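Local coordinates for protein acetylxylan esterase A (Aspergillus awamori, PDB 5X6S) that removes acetyl side groups from the backbone of acetylated xylans, acting as a secreted serine esterase in the breakdown of plant biomass, at residues N16-Y22 with V64-P70; A130-E134 with M183-Y187; T140-G144 with G258-H264; Y223-E229 with T243-L249. All blocks are in the same frame, centred on the assembly; numbering follows the deposited sequence.

Contact 1 (N16-Y22 with V64-P70)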
# COMPACT_ATOMS: atom_id res chain seq x y z
N ASN A 16 19.33 -11.12 10.98
CA ASN A 16 19.45 -12.48 10.49
C ASN A 16 18.23 -13.39 10.65
O ASN A 16 18.32 -14.61 10.91
CB ASN A 16 20.71 -13.14 11.07
CG ASN A 16 21.25 -14.20 10.16
OD1 ASN A 16 21.23 -14.06 8.90
ND2 ASN A 16 21.80 -15.26 10.76
N VAL A 17 17.05 -12.79 10.46
CA VAL A 17 15.81 -13.55 10.44
C VAL A 17 15.83 -14.53 9.24
O VAL A 17 16.27 -14.13 8.15
CB VAL A 17 14.59 -12.59 10.36
CG1 VAL A 17 13.28 -13.32 10.49
CG2 VAL A 17 14.72 -11.50 11.40
N GLY A 18 15.33 -15.76 9.40
CA GLY A 18 15.18 -16.68 8.24
C GLY A 18 13.92 -16.41 7.43
O GLY A 18 12.92 -15.96 7.98
N MET A 19 13.95 -16.69 6.13
CA MET A 19 12.79 -16.55 5.30
C MET A 19 12.51 -17.86 4.57
O MET A 19 13.41 -18.37 3.89
CB MET A 19 12.99 -15.45 4.26
CG MET A 19 11.86 -15.34 3.29
SD MET A 19 12.09 -14.05 2.09
CE MET A 19 10.70 -14.32 0.99
N TYR A 20 11.33 -18.40 4.76
CA TYR A 20 10.88 -19.58 4.01
C TYR A 20 9.58 -19.27 3.35
O TYR A 20 8.70 -18.64 3.95
CB TYR A 20 10.73 -20.81 4.90
CG TYR A 20 12.01 -21.21 5.62
CD1 TYR A 20 12.42 -20.54 6.75
CD2 TYR A 20 12.81 -22.22 5.15
CE1 TYR A 20 13.57 -20.90 7.45
CE2 TYR A 20 13.98 -22.60 5.82
CZ TYR A 20 14.35 -21.93 6.97
OH TYR A 20 15.51 -22.23 7.61
N ILE A 21 9.42 -19.70 2.10
CA ILE A 21 8.15 -19.51 1.40
C ILE A 21 7.55 -20.79 0.86
O ILE A 21 8.27 -21.70 0.41
CB ILE A 21 8.25 -18.50 0.24
CG1 ILE A 21 9.23 -18.95 -0.83
CG2 ILE A 21 8.74 -17.18 0.77
CD1 ILE A 21 9.17 -18.02 -2.06
N TYR A 22 6.23 -20.89 0.92
CA TYR A 22 5.53 -21.93 0.23
C TYR A 22 4.90 -21.34 -1.01
O TYR A 22 4.00 -20.51 -0.92
CB TYR A 22 4.47 -22.63 1.08
CG TYR A 22 3.81 -23.78 0.33
CD1 TYR A 22 4.39 -25.04 0.29
CD2 TYR A 22 2.62 -23.61 -0.33
CE1 TYR A 22 3.78 -26.10 -0.44
CE2 TYR A 22 2.00 -24.64 -1.02
CZ TYR A 22 2.60 -25.90 -1.07
OH TYR A 22 1.97 -26.92 -1.76
N VAL A 64 2.71 -18.23 0.64
CA VAL A 64 2.89 -18.06 2.10
C VAL A 64 4.32 -17.79 2.49
O VAL A 64 5.23 -18.47 1.99
CB VAL A 64 2.39 -19.30 2.94
CG1 VAL A 64 2.21 -18.89 4.43
CG2 VAL A 64 1.13 -19.90 2.36
N ILE A 65 4.55 -16.79 3.33
CA ILE A 65 5.89 -16.46 3.83
C ILE A 65 5.93 -16.84 5.29
O ILE A 65 5.03 -16.45 6.03
CB ILE A 65 6.27 -14.96 3.71
CG1 ILE A 65 6.31 -14.53 2.24
CG2 ILE A 65 7.62 -14.71 4.42
CD1 ILE A 65 6.37 -12.98 2.08
N TYR A 66 6.95 -17.60 5.69
CA TYR A 66 7.08 -18.08 7.06
C TYR A 66 8.39 -17.53 7.59
O TYR A 66 9.45 -18.15 7.36
CB TYR A 66 7.07 -19.65 7.12
CG TYR A 66 5.84 -20.32 6.55
CD1 TYR A 66 4.68 -20.53 7.33
CD2 TYR A 66 5.82 -20.76 5.23
CE1 TYR A 66 3.56 -21.18 6.82
CE2 TYR A 66 4.71 -21.41 4.71
CZ TYR A 66 3.58 -21.60 5.46
OH TYR A 66 2.50 -22.21 4.89
N PRO A 67 8.37 -16.37 8.28
CA PRO A 67 9.62 -15.85 8.85
C PRO A 67 10.07 -16.78 9.98
O PRO A 67 9.24 -17.48 10.53
CB PRO A 67 9.21 -14.47 9.43
CG PRO A 67 7.94 -14.10 8.68
CD PRO A 67 7.24 -15.47 8.57
N SER A 68 11.38 -16.79 10.26
CA SER A 68 11.94 -17.73 11.24
C SER A 68 12.86 -17.00 12.21
O SER A 68 13.86 -16.43 11.82
CB SER A 68 12.70 -18.83 10.54
OG SER A 68 12.62 -19.98 11.30
N SER A 69 12.51 -17.02 13.47
CA SER A 69 13.23 -16.26 14.48
C SER A 69 14.70 -16.68 14.54
O SER A 69 15.01 -17.88 14.47
CB SER A 69 12.63 -16.42 15.86
OG SER A 69 13.42 -15.72 16.80
N PRO A 70 15.60 -15.68 14.63
CA PRO A 70 17.01 -15.99 14.75
C PRO A 70 17.43 -16.30 16.18
O PRO A 70 18.62 -16.64 16.39
CB PRO A 70 17.68 -14.68 14.31
CG PRO A 70 16.71 -13.62 14.79
CD PRO A 70 15.34 -14.22 14.58
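Strands 18-22 and 64-68 run side by side in antiparallel sense, their axes 4.6 Å apart at closest and their directions 158° apart. Three hydrogen-bonded pairs, G18-S68, Y20-Y66 and Y22-V64, alternate with the non-hydrogen-bonded pairs M19-P67 and I21-I65. Each of the three gives two backbone bonds, among them G18 N to S68 O at 2.9 Å, Y66 N to Y20 O at 2.7 Å and Y22 N to V64 O at 2.8 Å. P67 has no amide proton, and toward strand 18-22 its non-hydrogen-bonded pair with M19 uses none; its CA approaches G18 O at 3.4 Å in a CA-H...O contact. On the face of M19, I21, I65 and P67, I21 CG2 meets I65 CG1 at 3.9 Å and M19 CG lies 4.4 Å from I65 CG2; helix 91-106 packs against M19 and I65. The face of Y20, Y22, V64, Y66 and S68 is richer in tyrosine: Y22 CB touches Y66 CE2 at 3.8 Å, and Y20 CE1 reaches S68 CB at 3.8 Å beside G18, which has no side chain there. Helix 53-60 lies against Y22, V64 and Y66, and Y22 OH hydrogen-bonds to E58 OE2 of that helix. Beyond the strands, P70 CD rests 4.2 Å from V17 CG2. A sheet buried between helices is typical of the alpha/beta-hydrolase fold, in which strand 18-23 here runs antiparallel to strand 63-68, first of the parallel set.

Contact 2 (A130-E134 with M183-Y187). With NA (sodium ion), chain G.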
# COMPACT_ATOMS: atom_id res chain seq x y z
N ALA A 130 1.66 -2.06 13.00
CA ALA A 130 2.04 -0.74 13.48
C ALA A 130 3.29 -0.17 12.82
O ALA A 130 3.39 1.05 12.62
CB ALA A 130 2.26 -0.80 14.97
N THR A 131 4.25 -1.03 12.50
CA THR A 131 5.55 -0.56 11.98
C THR A 131 5.57 -0.48 10.45
O THR A 131 6.20 0.41 9.90
CB THR A 131 6.73 -1.44 12.45
OG1 THR A 131 6.43 -2.83 12.24
CG2 THR A 131 7.07 -1.20 13.94
N TYR A 132 4.90 -1.44 9.77
CA TYR A 132 4.77 -1.47 8.28
C TYR A 132 3.28 -1.51 7.83
O TYR A 132 2.88 -2.34 7.04
CB TYR A 132 5.66 -2.60 7.66
CG TYR A 132 7.06 -2.42 8.13
CD1 TYR A 132 7.96 -1.63 7.41
CD2 TYR A 132 7.48 -2.94 9.36
CE1 TYR A 132 9.22 -1.39 7.88
CE2 TYR A 132 8.75 -2.71 9.84
CZ TYR A 132 9.61 -1.90 9.09
OH TYR A 132 10.86 -1.64 9.59
N PRO A 133 2.44 -0.57 8.37
CA PRO A 133 1.00 -0.59 8.01
C PRO A 133 0.73 -0.58 6.50
O PRO A 133 -0.23 -1.20 6.04
CB PRO A 133 0.46 0.69 8.66
CG PRO A 133 1.67 1.58 8.82
CD PRO A 133 2.76 0.61 9.19
N GLU A 134 1.61 0.08 5.75
CA GLU A 134 1.53 0.22 4.28
C GLU A 134 1.55 -1.09 3.52
O GLU A 134 1.07 -1.14 2.41
CB GLU A 134 2.66 1.13 3.74
CG GLU A 134 4.10 0.56 3.78
CD GLU A 134 4.82 0.65 5.13
OE1 GLU A 134 4.19 1.10 6.12
OE2 GLU A 134 6.02 0.28 5.22
N MET A 183 5.21 4.21 16.39
CA MET A 183 6.01 3.21 15.68
C MET A 183 6.22 3.61 14.20
O MET A 183 7.13 3.11 13.55
CB MET A 183 5.36 1.84 15.78
CG MET A 183 5.19 1.43 17.24
SD MET A 183 4.92 -0.32 17.47
CE MET A 183 4.87 -0.33 19.25
N TYR A 184 5.32 4.41 13.65
CA TYR A 184 5.58 5.08 12.40
C TYR A 184 5.07 6.52 12.53
O TYR A 184 3.98 6.84 12.01
CB TYR A 184 4.91 4.35 11.20
CG TYR A 184 5.30 4.83 9.83
CD1 TYR A 184 6.08 5.97 9.65
CD2 TYR A 184 4.90 4.13 8.68
CE1 TYR A 184 6.43 6.39 8.38
CE2 TYR A 184 5.22 4.57 7.42
CZ TYR A 184 5.98 5.70 7.25
OH TYR A 184 6.29 6.17 5.98
N SER A 185 5.83 7.40 13.19
CA SER A 185 5.23 8.73 13.46
C SER A 185 4.95 9.53 12.21
O SER A 185 5.75 9.53 11.24
CB SER A 185 5.95 9.59 14.52
OG SER A 185 7.24 9.86 14.14
N GLY A 186 3.79 10.15 12.21
CA GLY A 186 3.37 10.98 11.09
C GLY A 186 2.65 10.24 9.99
O GLY A 186 2.09 10.85 9.09
N TYR A 187 2.64 8.91 10.05
CA TYR A 187 1.99 8.12 9.03
C TYR A 187 0.51 8.31 9.08
O TYR A 187 -0.06 8.14 10.14
CB TYR A 187 2.25 6.61 9.21
CG TYR A 187 1.62 5.76 8.14
CD1 TYR A 187 2.14 5.75 6.85
CD2 TYR A 187 0.55 4.93 8.42
CE1 TYR A 187 1.62 4.95 5.86
CE2 TYR A 187 -0.02 4.13 7.40
CZ TYR A 187 0.53 4.13 6.13
OH TYR A 187 0.02 3.35 5.10
NA NA G . 0.51 -0.27 -0.34
O HOH W 1 1.87 1.67 0.05
O HOH W 2 -0.40 -2.05 -0.38
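P133 is a bump of the 130-134 segment that two tyrosines of 183-187 receive. Its CG sits over one face of the Y187 ring, 3.4 Å from CE2, and meets the edge of the Y184 ring at 4.1 Å from CD2. A type II turn from Y184 to Y187, closed by Y187 N to Y184 O at 3.1 Å, brings both rings to the same side, with G186 at its positive-phi corner. M183 fills the space beside the end of helix 120-131: its SD lies 3.7 Å from A130 CB, and its CB 3.9 Å from T131 CG2. At the other end, Y187 OH comes within 3.6 Å of E134 CA while hydrogen-bonding to S190 O. No hydrogen bond crosses between the segments, so the fit rests on shape. H86 stacks on Y184, and Y184 OH bonds to S111 OG of the second subunit. The backbone O of E134 binds a sodium ion at 2.9 Å, with water 2 at 2.0 Å, water 1 at 2.4 Å and E134 O of the second subunit. The arrangement is a helix C-terminus, turned aside at Y132, packed against a beta turn at a sodium-bridged interface between the two copies.

Contact 3 (T140-G144 with G258-H264)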
# COMPACT_ATOMS: atom_id res chain seq x y z
N THR A 140 -4.62 -11.06 11.13
CA THR A 140 -5.36 -11.90 12.12
C THR A 140 -4.41 -12.26 13.23
O THR A 140 -3.33 -12.84 12.97
CB THR A 140 -6.04 -13.16 11.45
OG1 THR A 140 -7.03 -12.74 10.49
CG2 THR A 140 -6.73 -14.07 12.49
N VAL A 141 -4.78 -11.97 14.46
CA VAL A 141 -3.96 -12.15 15.64
C VAL A 141 -4.54 -13.28 16.49
O VAL A 141 -5.71 -13.19 16.97
CB VAL A 141 -3.87 -10.82 16.46
CG1 VAL A 141 -3.07 -10.94 17.72
CG2 VAL A 141 -3.32 -9.68 15.59
N TYR A 142 -3.78 -14.37 16.61
CA TYR A 142 -4.13 -15.52 17.48
C TYR A 142 -3.39 -15.47 18.83
O TYR A 142 -2.26 -15.97 18.98
CB TYR A 142 -3.92 -16.88 16.78
CG TYR A 142 -4.91 -17.15 15.71
CD1 TYR A 142 -6.23 -17.52 16.03
CD2 TYR A 142 -4.58 -17.01 14.35
CE1 TYR A 142 -7.16 -17.73 15.05
CE2 TYR A 142 -5.56 -17.24 13.34
CZ TYR A 142 -6.83 -17.62 13.71
OH TYR A 142 -7.80 -17.86 12.80
N SER A 143 -4.03 -14.85 19.84
CA SER A 143 -3.46 -14.85 21.22
C SER A 143 -2.11 -14.16 21.32
O SER A 143 -1.06 -14.81 21.51
CB SER A 143 -3.36 -16.28 21.78
OG SER A 143 -4.58 -17.00 21.60
N GLY A 144 -2.12 -12.85 21.15
CA GLY A 144 -0.91 -12.06 21.26
C GLY A 144 -1.04 -10.99 22.36
O GLY A 144 -1.86 -11.12 23.29
N GLY A 258 -7.68 -21.62 26.16
CA GLY A 258 -6.44 -21.08 26.67
C GLY A 258 -5.46 -20.62 25.58
O GLY A 258 -5.86 -20.04 24.56
N HIS A 259 -4.20 -20.84 25.86
CA HIS A 259 -3.12 -20.44 24.97
C HIS A 259 -2.75 -21.57 24.04
O HIS A 259 -2.31 -22.60 24.52
CB HIS A 259 -1.89 -20.05 25.79
CG HIS A 259 -0.92 -19.17 25.05
ND1 HIS A 259 -1.20 -17.86 24.72
CD2 HIS A 259 0.31 -19.44 24.55
CE1 HIS A 259 -0.17 -17.36 24.06
NE2 HIS A 259 0.76 -18.29 23.95
N THR A 260 -2.95 -21.44 22.73
CA THR A 260 -3.55 -20.30 22.03
C THR A 260 -4.94 -20.70 21.50
O THR A 260 -5.35 -21.86 21.59
CB THR A 260 -2.70 -19.93 20.77
OG1 THR A 260 -2.57 -21.10 19.95
CG2 THR A 260 -1.32 -19.46 21.13
N VAL A 261 -5.65 -19.73 20.96
CA VAL A 261 -6.85 -19.99 20.19
C VAL A 261 -6.38 -20.69 18.91
O VAL A 261 -5.51 -20.16 18.19
CB VAL A 261 -7.60 -18.70 19.81
CG1 VAL A 261 -8.77 -19.01 18.88
CG2 VAL A 261 -8.10 -17.93 21.06
N PRO A 262 -6.92 -21.88 18.63
CA PRO A 262 -6.48 -22.61 17.40
C PRO A 262 -6.79 -21.79 16.16
O PRO A 262 -7.78 -21.10 16.14
CB PRO A 262 -7.37 -23.87 17.37
CG PRO A 262 -8.26 -23.82 18.58
CD PRO A 262 -7.94 -22.61 19.41
N ILE A 263 -5.95 -21.90 15.13
CA ILE A 263 -6.15 -21.17 13.91
C ILE A 263 -7.44 -21.61 13.23
O ILE A 263 -7.72 -22.80 13.09
CB ILE A 263 -4.98 -21.47 12.93
CG1 ILE A 263 -3.66 -20.97 13.47
CG2 ILE A 263 -5.27 -20.85 11.56
CD1 ILE A 263 -2.46 -21.50 12.70
N HIS A 264 -8.25 -20.65 12.79
CA HIS A 264 -9.43 -20.93 12.05
C HIS A 264 -9.10 -20.52 10.61
O HIS A 264 -9.44 -19.42 10.16
CB HIS A 264 -10.64 -20.15 12.58
CG HIS A 264 -11.14 -20.62 13.91
ND1 HIS A 264 -10.32 -20.74 15.01
CD2 HIS A 264 -12.37 -21.04 14.30
CE1 HIS A 264 -11.03 -21.21 16.03
NE2 HIS A 264 -12.27 -21.38 15.62
O HOH W 3 -5.55 -17.40 24.12
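Two hydrogen bonds join the end of strand 138-142 to the loop 258-264, both from loop amides to side-chain oxygens: H264 N to Y142 OH at 2.8 Å and V261 N to S143 OG at 3.0 Å. A water extends the second, accepting from S143 OG at 2.7 Å and donating to G258 O at 2.7 Å. Within the loop, H264 ND1 bonds to P262 O at 2.8 Å, tying the imidazole to the backbone, while NE2 bonds to Q237 OE1. Apolar contact centres on Y142: I263 CA lies over the ring face, 3.9 Å from the centroid, as a CH-pi contact, while CE2 meets I263 CG2 at 4.0 Å and CD1 meets V261 CG1 at 4.1 Å. The H259-T260 peptide is cis, and H259 CE1 approaches S143 O at 3.7 Å. H259 NE2 bonds to S119 OG and ND1 to D202 OD2, the geometry of a Ser-His-Asp triad with S119 as the probable nucleophile, so this loop probably carries the catalytic histidine. Y142 stacks on Y197 of strand 193-199 and its OH bonds to D268 of helix 265-272, at whose N-cap H264 stands; on its other flank strand 138-142 pairs with strand 113-118, which leads to S119.

Contact 4 (Y223-E229 with T243-L249)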
# COMPACT_ATOMS: atom_id res chain seq x y z
N TYR A 223 -12.42 4.54 16.33
CA TYR A 223 -13.64 3.86 16.80
C TYR A 223 -13.82 4.14 18.29
O TYR A 223 -12.85 4.21 19.02
CB TYR A 223 -13.52 2.34 16.63
CG TYR A 223 -13.39 1.88 15.19
CD1 TYR A 223 -14.05 2.56 14.17
CD2 TYR A 223 -12.59 0.75 14.84
CE1 TYR A 223 -13.95 2.16 12.84
CE2 TYR A 223 -12.49 0.34 13.52
CZ TYR A 223 -13.14 1.03 12.53
OH TYR A 223 -13.05 0.65 11.21
N ASP A 224 -15.06 4.27 18.72
CA ASP A 224 -15.37 4.34 20.13
C ASP A 224 -15.23 2.96 20.75
O ASP A 224 -16.06 2.07 20.47
CB ASP A 224 -16.82 4.87 20.29
CG ASP A 224 -17.21 5.07 21.77
OD1 ASP A 224 -16.45 4.65 22.66
OD2 ASP A 224 -18.29 5.69 22.00
N TYR A 225 -14.23 2.77 21.60
CA TYR A 225 -13.97 1.47 22.17
C TYR A 225 -15.20 0.92 22.92
O TYR A 225 -15.49 -0.31 22.88
CB TYR A 225 -12.75 1.49 23.09
CG TYR A 225 -12.52 0.18 23.84
CD1 TYR A 225 -12.22 -1.02 23.17
CD2 TYR A 225 -12.64 0.13 25.23
CE1 TYR A 225 -12.03 -2.22 23.87
CE2 TYR A 225 -12.47 -1.06 25.93
CZ TYR A 225 -12.16 -2.24 25.26
OH TYR A 225 -11.94 -3.41 25.99
N SER A 226 -15.93 1.84 23.59
CA SER A 226 -17.13 1.46 24.36
C SER A 226 -18.38 1.26 23.55
O SER A 226 -19.37 0.83 24.09
CB SER A 226 -17.40 2.51 25.46
OG SER A 226 -16.32 2.45 26.39
N ALA A 227 -18.39 1.63 22.29
CA ALA A 227 -19.55 1.43 21.43
C ALA A 227 -19.22 0.72 20.10
O ALA A 227 -19.34 1.33 18.99
CB ALA A 227 -20.29 2.73 21.13
N PRO A 228 -18.89 -0.59 20.18
CA PRO A 228 -18.76 -1.35 18.94
C PRO A 228 -20.03 -1.36 18.12
O PRO A 228 -21.09 -1.02 18.64
CB PRO A 228 -18.35 -2.77 19.43
CG PRO A 228 -18.55 -2.78 20.91
CD PRO A 228 -18.47 -1.35 21.37
N GLU A 229 -19.95 -1.71 16.85
CA GLU A 229 -21.08 -1.74 15.94
C GLU A 229 -22.01 -2.93 16.15
O GLU A 229 -23.23 -2.80 15.92
CB GLU A 229 -20.64 -1.90 14.49
CG GLU A 229 -20.48 -0.65 13.70
CD GLU A 229 -20.04 -0.96 12.28
OE1 GLU A 229 -20.06 -2.14 11.82
OE2 GLU A 229 -19.67 0.02 11.61
N THR A 243 -17.10 -9.37 18.28
CA THR A 243 -17.46 -7.96 18.38
C THR A 243 -16.82 -7.21 17.19
O THR A 243 -15.60 -7.23 17.05
CB THR A 243 -16.94 -7.38 19.70
OG1 THR A 243 -17.50 -8.10 20.81
CG2 THR A 243 -17.31 -5.89 19.80
N ILE A 244 -17.65 -6.63 16.34
CA ILE A 244 -17.22 -5.75 15.26
C ILE A 244 -17.25 -4.26 15.67
O ILE A 244 -18.32 -3.70 15.89
CB ILE A 244 -18.09 -5.96 14.03
CG1 ILE A 244 -18.08 -7.45 13.62
CG2 ILE A 244 -17.65 -5.03 12.88
CD1 ILE A 244 -18.97 -7.75 12.45
N TRP A 245 -16.08 -3.64 15.83
CA TRP A 245 -16.02 -2.21 16.14
C TRP A 245 -16.19 -1.41 14.87
O TRP A 245 -16.74 -0.31 14.89
CB TRP A 245 -14.76 -1.85 16.88
CG TRP A 245 -14.74 -2.07 18.35
CD1 TRP A 245 -15.01 -1.14 19.34
CD2 TRP A 245 -14.36 -3.27 19.03
NE1 TRP A 245 -14.80 -1.70 20.57
CE2 TRP A 245 -14.42 -3.01 20.41
CE3 TRP A 245 -13.96 -4.55 18.59
CZ2 TRP A 245 -14.11 -3.97 21.38
CZ3 TRP A 245 -13.68 -5.50 19.54
CH2 TRP A 245 -13.75 -5.21 20.92
N GLY A 246 -15.75 -1.98 13.75
CA GLY A 246 -15.97 -1.39 12.44
C GLY A 246 -15.26 -2.18 11.34
O GLY A 246 -14.81 -3.30 11.57
N ASP A 247 -15.18 -1.61 10.13
CA ASP A 247 -14.53 -2.28 9.01
C ASP A 247 -13.09 -2.75 9.31
O ASP A 247 -12.67 -3.79 8.76
CB ASP A 247 -14.49 -1.37 7.78
CG ASP A 247 -15.86 -1.17 7.14
OD1 ASP A 247 -16.84 -1.74 7.62
OD2 ASP A 247 -15.92 -0.42 6.14
N SER A 248 -12.37 -2.03 10.18
CA SER A 248 -10.94 -2.27 10.40
C SER A 248 -10.63 -2.88 11.75
O SER A 248 -9.47 -2.99 12.14
CB SER A 248 -10.14 -0.95 10.21
OG SER A 248 -10.27 -0.50 8.86
N LEU A 249 -11.68 -3.27 12.51
CA LEU A 249 -11.45 -3.93 13.77
C LEU A 249 -12.59 -4.85 14.20
O LEU A 249 -13.73 -4.38 14.42
CB LEU A 249 -11.15 -2.96 14.92
CG LEU A 249 -10.95 -3.60 16.26
CD1 LEU A 249 -9.70 -4.52 16.36
CD2 LEU A 249 -10.89 -2.59 17.38
O HOH W 4 -17.22 1.38 17.10
O HOH W 5 -18.98 0.28 9.22
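W245 forms the apolar centre, its indole lodged among residues of the loop 223-229. P228 CB stands over the five-membered ring, 3.7 Å from its centroid and 9° off the normal, as a CH-pi contact. Y225 lies nearly parallel to that ring, planes at 8°, but slid so far that they barely overlap; CE1 touches W245 CZ2 at 3.7 Å. The Y223 ring lies against the bulge, CD2 4.0 Å from W245 CB and CE2 3.8 Å from L249 CB, with G246 CA over its face; a CB on G246 would clash with this ring. Outward come the hydrogen bonds: W245 NE1 to Y225 O at 2.8 Å, S248 N to Y223 OH at 3.0 Å and E229 N to I244 O at 2.7 Å. D224 OD1 accepts from S226 N at 3.0 Å in an Asx turn. At the polar edge, water 4 donates to A227 O and W245 O, 2.8 Å from each. W245 and G246 both face L249, a classic beta bulge next to the type I turn 246-249 between strands 240-246 and 249-254. The loop leads from helix 208-221, which packs on Y225 and W245, into the outermost strand 230-232, while L249 reaches strand 193-199.

In the fold
Contacts 1, 3 and 4 lie along one mixed sheet: contact 1 joins strands near one edge, contact 3 sits at the end of central strand 138-142, and contact 4 near the other edge. Contacts 1 and 4 have centres 33 Å apart, on opposite sides of the chain's centre, and contact 3 is 20 Å from each. Contact 3 holds H259, the probable catalytic histidine, its side chain about 3 Å from that of S119; the other contacts lie away from this site. Contact 2, whose E134 O binds sodium at the second subunit, is tied to contact 3 in sequence, since helix 120-131 follows S119 and precedes strand 138-142, yet their centres are 24 Å apart and their nearest atoms about 9 Å.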